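Local coordinates for protein ribonuclease S-3 (Pyrus pyrifolia, PDB 1IQQ) that cleaves RNA as a T2-family ribonuclease of the pistil, responsible for gametophytic self-incompatibility in Japanese pear, at residues Q63-W68 and Y102-I107. Residues are numbered along the deposited sequence; the frame is centred on the assembly and turned at random.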
ATOM      1  N   GLN A  63      -5.666  -8.705 -13.541  1.00  9.95           N
ATOM      2  CA  GLN A  63      -6.205  -7.870 -12.440  1.00 11.68           C
ATOM      3  C   GLN A  63      -5.060  -7.195 -11.737  1.00 13.64           C
ATOM      4  O   GLN A  63      -5.183  -6.020 -11.404  1.00  9.77           O
ATOM      5  CB  GLN A  63      -6.963  -8.715 -11.450  1.00 10.46           C
ATOM      6  CG  GLN A  63      -8.290  -9.336 -12.030  1.00 10.62           C
ATOM      7  CD  GLN A  63      -8.795 -10.407 -11.087  1.00 11.82           C
ATOM      8  OE1 GLN A  63      -9.520 -10.169 -10.120  1.00 13.52           O
ATOM      9  NE2 GLN A  63      -8.374 -11.621 -11.349  1.00 13.84           N
ATOM     10  N   LEU A  64      -3.960  -7.907 -11.519  1.00  9.17           N
ATOM     11  CA  LEU A  64      -2.816  -7.290 -10.853  1.00  8.83           C
ATOM     12  C   LEU A  64      -2.187  -6.183 -11.723  1.00  9.74           C
ATOM     13  O   LEU A  64      -1.613  -5.254 -11.191  1.00  9.14           O
ATOM     14  CB  LEU A  64      -1.738  -8.330 -10.547  1.00  7.52           C
ATOM     15  CG  LEU A  64      -2.223  -9.394  -9.554  1.00  6.22           C
ATOM     16  CD1 LEU A  64      -1.123 -10.463  -9.359  1.00  9.83           C
ATOM     17  CD2 LEU A  64      -2.498  -8.804  -8.152  1.00 10.42           C
ATOM     18  N   GLU A  65      -2.287  -6.268 -13.073  1.00 10.78           N
ATOM     19  CA  GLU A  65      -1.771  -5.188 -13.915  1.00  8.10           C
ATOM     20  C   GLU A  65      -2.459  -3.864 -13.576  1.00 10.40           C
ATOM     21  O   GLU A  65      -1.863  -2.812 -13.753  1.00 11.47           O
ATOM     22  CB  GLU A  65      -2.016  -5.527 -15.423  1.00 10.24           C
ATOM     23  CG  GLU A  65      -1.054  -6.522 -15.974  1.00 12.29           C
ATOM     24  CD  GLU A  65      -1.417  -6.967 -17.391  1.00 19.27           C
ATOM     25  OE1 GLU A  65      -0.565  -7.660 -17.979  1.00 22.35           O
ATOM     26  OE2 GLU A  65      -2.538  -6.655 -17.887  1.00 19.81           O
ATOM     27  N   ILE A  66      -3.715  -3.969 -13.152  1.00  8.96           N
ATOM     28  CA  ILE A  66      -4.528  -2.810 -12.793  1.00 10.67           C
ATOM     29  C   ILE A  66      -4.429  -2.420 -11.328  1.00 11.15           C
ATOM     30  O   ILE A  66      -4.339  -1.218 -11.040  1.00 12.61           O
ATOM     31  CB  ILE A  66      -6.028  -3.057 -13.166  1.00 10.36           C
ATOM     32  CG1 ILE A  66      -6.129  -3.216 -14.683  1.00 13.84           C
ATOM     33  CG2 ILE A  66      -6.976  -1.892 -12.646  1.00 11.73           C
ATOM     34  CD1 ILE A  66      -7.496  -3.818 -15.105  1.00 20.57           C
ATOM     35  N   ILE A  67      -4.354  -3.407 -10.435  1.00  8.52           N
ATOM     36  CA  ILE A  67      -4.448  -3.122  -8.984  1.00  8.65           C
ATOM     37  C   ILE A  67      -3.076  -3.097  -8.371  1.00  7.66           C
ATOM     38  O   ILE A  67      -2.878  -2.405  -7.331  1.00  9.13           O
ATOM     39  CB  ILE A  67      -5.315  -4.241  -8.301  1.00  9.52           C
ATOM     40  CG1 ILE A  67      -6.779  -4.036  -8.704  1.00 10.77           C
ATOM     41  CG2 ILE A  67      -5.189  -4.198  -6.748  1.00 13.23           C
ATOM     42  CD1 ILE A  67      -7.606  -5.263  -8.379  1.00 15.76           C
ATOM     43  N   TRP A  68      -2.117  -3.767  -8.958  1.00  7.33           N
ATOM     44  CA  TRP A  68      -0.768  -3.853  -8.380  1.00  7.33           C
ATOM     45  C   TRP A  68       0.325  -3.769  -9.449  1.00  6.37           C
ATOM     46  O   TRP A  68       1.207  -4.600  -9.530  1.00  7.36           O
ATOM     47  CB  TRP A  68      -0.584  -5.163  -7.586  1.00  9.24           C
ATOM     48  CG  TRP A  68       0.577  -5.170  -6.601  1.00  8.38           C
ATOM     49  CD1 TRP A  68       1.651  -4.320  -6.566  1.00  7.91           C
ATOM     50  CD2 TRP A  68       0.728  -6.067  -5.492  1.00  7.60           C
ATOM     51  NE1 TRP A  68       2.474  -4.640  -5.455  1.00  7.65           N
ATOM     52  CE2 TRP A  68       1.912  -5.708  -4.803  1.00  6.83           C
ATOM     53  CE3 TRP A  68      -0.043  -7.147  -5.017  1.00 10.83           C
ATOM     54  CZ2 TRP A  68       2.340  -6.393  -3.660  1.00  9.19           C
ATOM     55  CZ3 TRP A  68       0.366  -7.845  -3.869  1.00  9.01           C
ATOM     56  CH2 TRP A  68       1.557  -7.451  -3.197  1.00  7.40           C
ATOM     57  N   TYR A 102      -2.560 -15.397  -2.052  1.00  8.97           N
ATOM     58  CA  TYR A 102      -2.020 -14.105  -1.613  1.00  6.92           C
ATOM     59  C   TYR A 102      -2.499 -12.959  -2.511  1.00  8.13           C
ATOM     60  O   TYR A 102      -3.009 -11.921  -2.012  1.00  6.77           O
ATOM     61  CB  TYR A 102      -0.478 -14.166  -1.696  1.00  5.52           C
ATOM     62  CG  TYR A 102       0.252 -12.921  -1.329  1.00  7.21           C
ATOM     63  CD1 TYR A 102       0.031 -12.298  -0.073  1.00  6.20           C
ATOM     64  CD2 TYR A 102       1.231 -12.362  -2.204  1.00  6.93           C
ATOM     65  CE1 TYR A 102       0.768 -11.141   0.325  1.00  7.79           C
ATOM     66  CE2 TYR A 102       1.945 -11.248  -1.834  1.00  6.86           C
ATOM     67  CZ  TYR A 102       1.730 -10.617  -0.566  1.00  8.10           C
ATOM     68  OH  TYR A 102       2.448  -9.519  -0.179  1.00  9.20           O
ATOM     69  N   PHE A 103      -2.383 -13.106  -3.809  1.00  8.54           N
ATOM     70  CA  PHE A 103      -2.797 -12.062  -4.701  1.00  6.69           C
ATOM     71  C   PHE A 103      -4.315 -11.949  -4.748  1.00  7.47           C
ATOM     72  O   PHE A 103      -4.832 -10.846  -4.871  1.00  7.39           O
ATOM     73  CB  PHE A 103      -2.169 -12.343  -6.067  1.00  6.69           C
ATOM     74  CG  PHE A 103      -0.683 -12.101  -6.094  1.00  7.21           C
ATOM     75  CD1 PHE A 103      -0.128 -10.842  -5.806  1.00  7.61           C
ATOM     76  CD2 PHE A 103       0.203 -13.166  -6.382  1.00  7.15           C
ATOM     77  CE1 PHE A 103       1.257 -10.698  -5.788  1.00  7.83           C
ATOM     78  CE2 PHE A 103       1.577 -12.999  -6.374  1.00  7.39           C
ATOM     79  CZ  PHE A 103       2.110 -11.759  -6.065  1.00  7.13           C
ATOM     80  N   GLU A 104      -5.019 -13.080  -4.686  1.00  8.40           N
ATOM     81  CA  GLU A 104      -6.502 -12.987  -4.643  1.00  9.55           C
ATOM     82  C   GLU A 104      -6.934 -12.278  -3.378  1.00 10.05           C
ATOM     83  O   GLU A 104      -7.923 -11.543  -3.394  1.00  9.77           O
ATOM     84  CB  GLU A 104      -7.091 -14.409  -4.679  1.00 10.69           C
ATOM     85  CG  GLU A 104      -6.937 -15.077  -6.028  1.00 11.98           C
ATOM     86  CD  GLU A 104      -7.042 -16.601  -5.966  1.00 23.56           C
ATOM     87  OE1 GLU A 104      -7.292 -17.165  -4.863  1.00 28.86           O
ATOM     88  OE2 GLU A 104      -6.844 -17.220  -7.060  1.00 31.64           O
ATOM     89  N   THR A 105      -6.215 -12.472  -2.276  1.00  7.89           N
ATOM     90  CA  THR A 105      -6.548 -11.805  -1.010  1.00  7.43           C
ATOM     91  C   THR A 105      -6.364 -10.289  -1.153  1.00  9.51           C
ATOM     92  O   THR A 105      -7.201  -9.504  -0.693  1.00  8.68           O
ATOM     93  CB  THR A 105      -5.655 -12.306   0.089  1.00  9.55           C
ATOM     94  OG1 THR A 105      -5.999 -13.695   0.349  1.00 11.88           O
ATOM     95  CG2 THR A 105      -5.872 -11.454   1.383  1.00 10.71           C
ATOM     96  N   VAL A 106      -5.268  -9.846  -1.795  1.00  9.69           N
ATOM     97  CA  VAL A 106      -5.088  -8.391  -2.045  1.00  6.44           C
ATOM     98  C   VAL A 106      -6.186  -7.800  -2.892  1.00  8.32           C
ATOM     99  O   VAL A 106      -6.672  -6.708  -2.622  1.00  8.31           O
ATOM    100  CB  VAL A 106      -3.724  -8.179  -2.724  1.00  5.72           C
ATOM    101  CG1 VAL A 106      -3.574  -6.765  -3.259  1.00  8.04           C
ATOM    102  CG2 VAL A 106      -2.614  -8.414  -1.654  1.00 10.60           C
ATOM    103  N   ILE A 107      -6.594  -8.518  -3.940  1.00  7.35           N
ATOM    104  CA  ILE A 107      -7.683  -8.035  -4.832  1.00  6.55           C
ATOM    105  C   ILE A 107      -8.988  -7.955  -4.038  1.00  9.67           C
ATOM    106  O   ILE A 107      -9.730  -6.930  -4.169  1.00 11.35           O
ATOM    107  CB  ILE A 107      -7.818  -9.031  -6.032  1.00 10.09           C
ATOM    108  CG1 ILE A 107      -6.599  -8.909  -6.977  1.00 13.15           C
ATOM    109  CG2 ILE A 107      -9.184  -8.788  -6.784  1.00 13.24           C
ATOM    110  CD1 ILE A 107      -6.376 -10.123  -7.948  1.00 12.03           C
TER
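Phe103 presents one ring face to Leu64, whose CD1 stands 4.0 Å from the ring centroid in a CH-pi contact; Tyr102 CD2 covers the opposite face. At the ring's edge comes Trp68: the two aromatics form an offset edge-to-face pair, Phe103 turning its edge to the six-membered ring with the planes at 67° and Trp68 CZ3 3.6 Å from Phe103 CE1. In the indole plane, Trp68 CH2 meets Tyr102 OH at 3.8 Å in van der Waals contact; the hydroxyl's hydrogen-bond partner is Leu35 O. Val106 CG2 comes obliquely to Trp68 CZ3. Trp68 gets its benzo end there because chi1, at -162°, swings the indole away from its backbone N. Were Trp68 an alanine, the edge of Phe103, Val106 CG2 and the Tyr102 hydroxyl end would probably border a gap. Further along, Ile107 crosses Gln63 and Ile67 at about a right angle, its CG1 4.0 Å from Ile67 CD1. The last turn of helix 58-67, with Trp68 just beyond, packs on helix 99-112 mostly through apolar side chains, local axes 49° apart. Val32 of strand 30-38 touches Ile67, Trp68 and Val106, while helix 77-89 brings Trp81 edge-to-face against Trp68 and Phe103, and its active-site Glu84 touches Trp68.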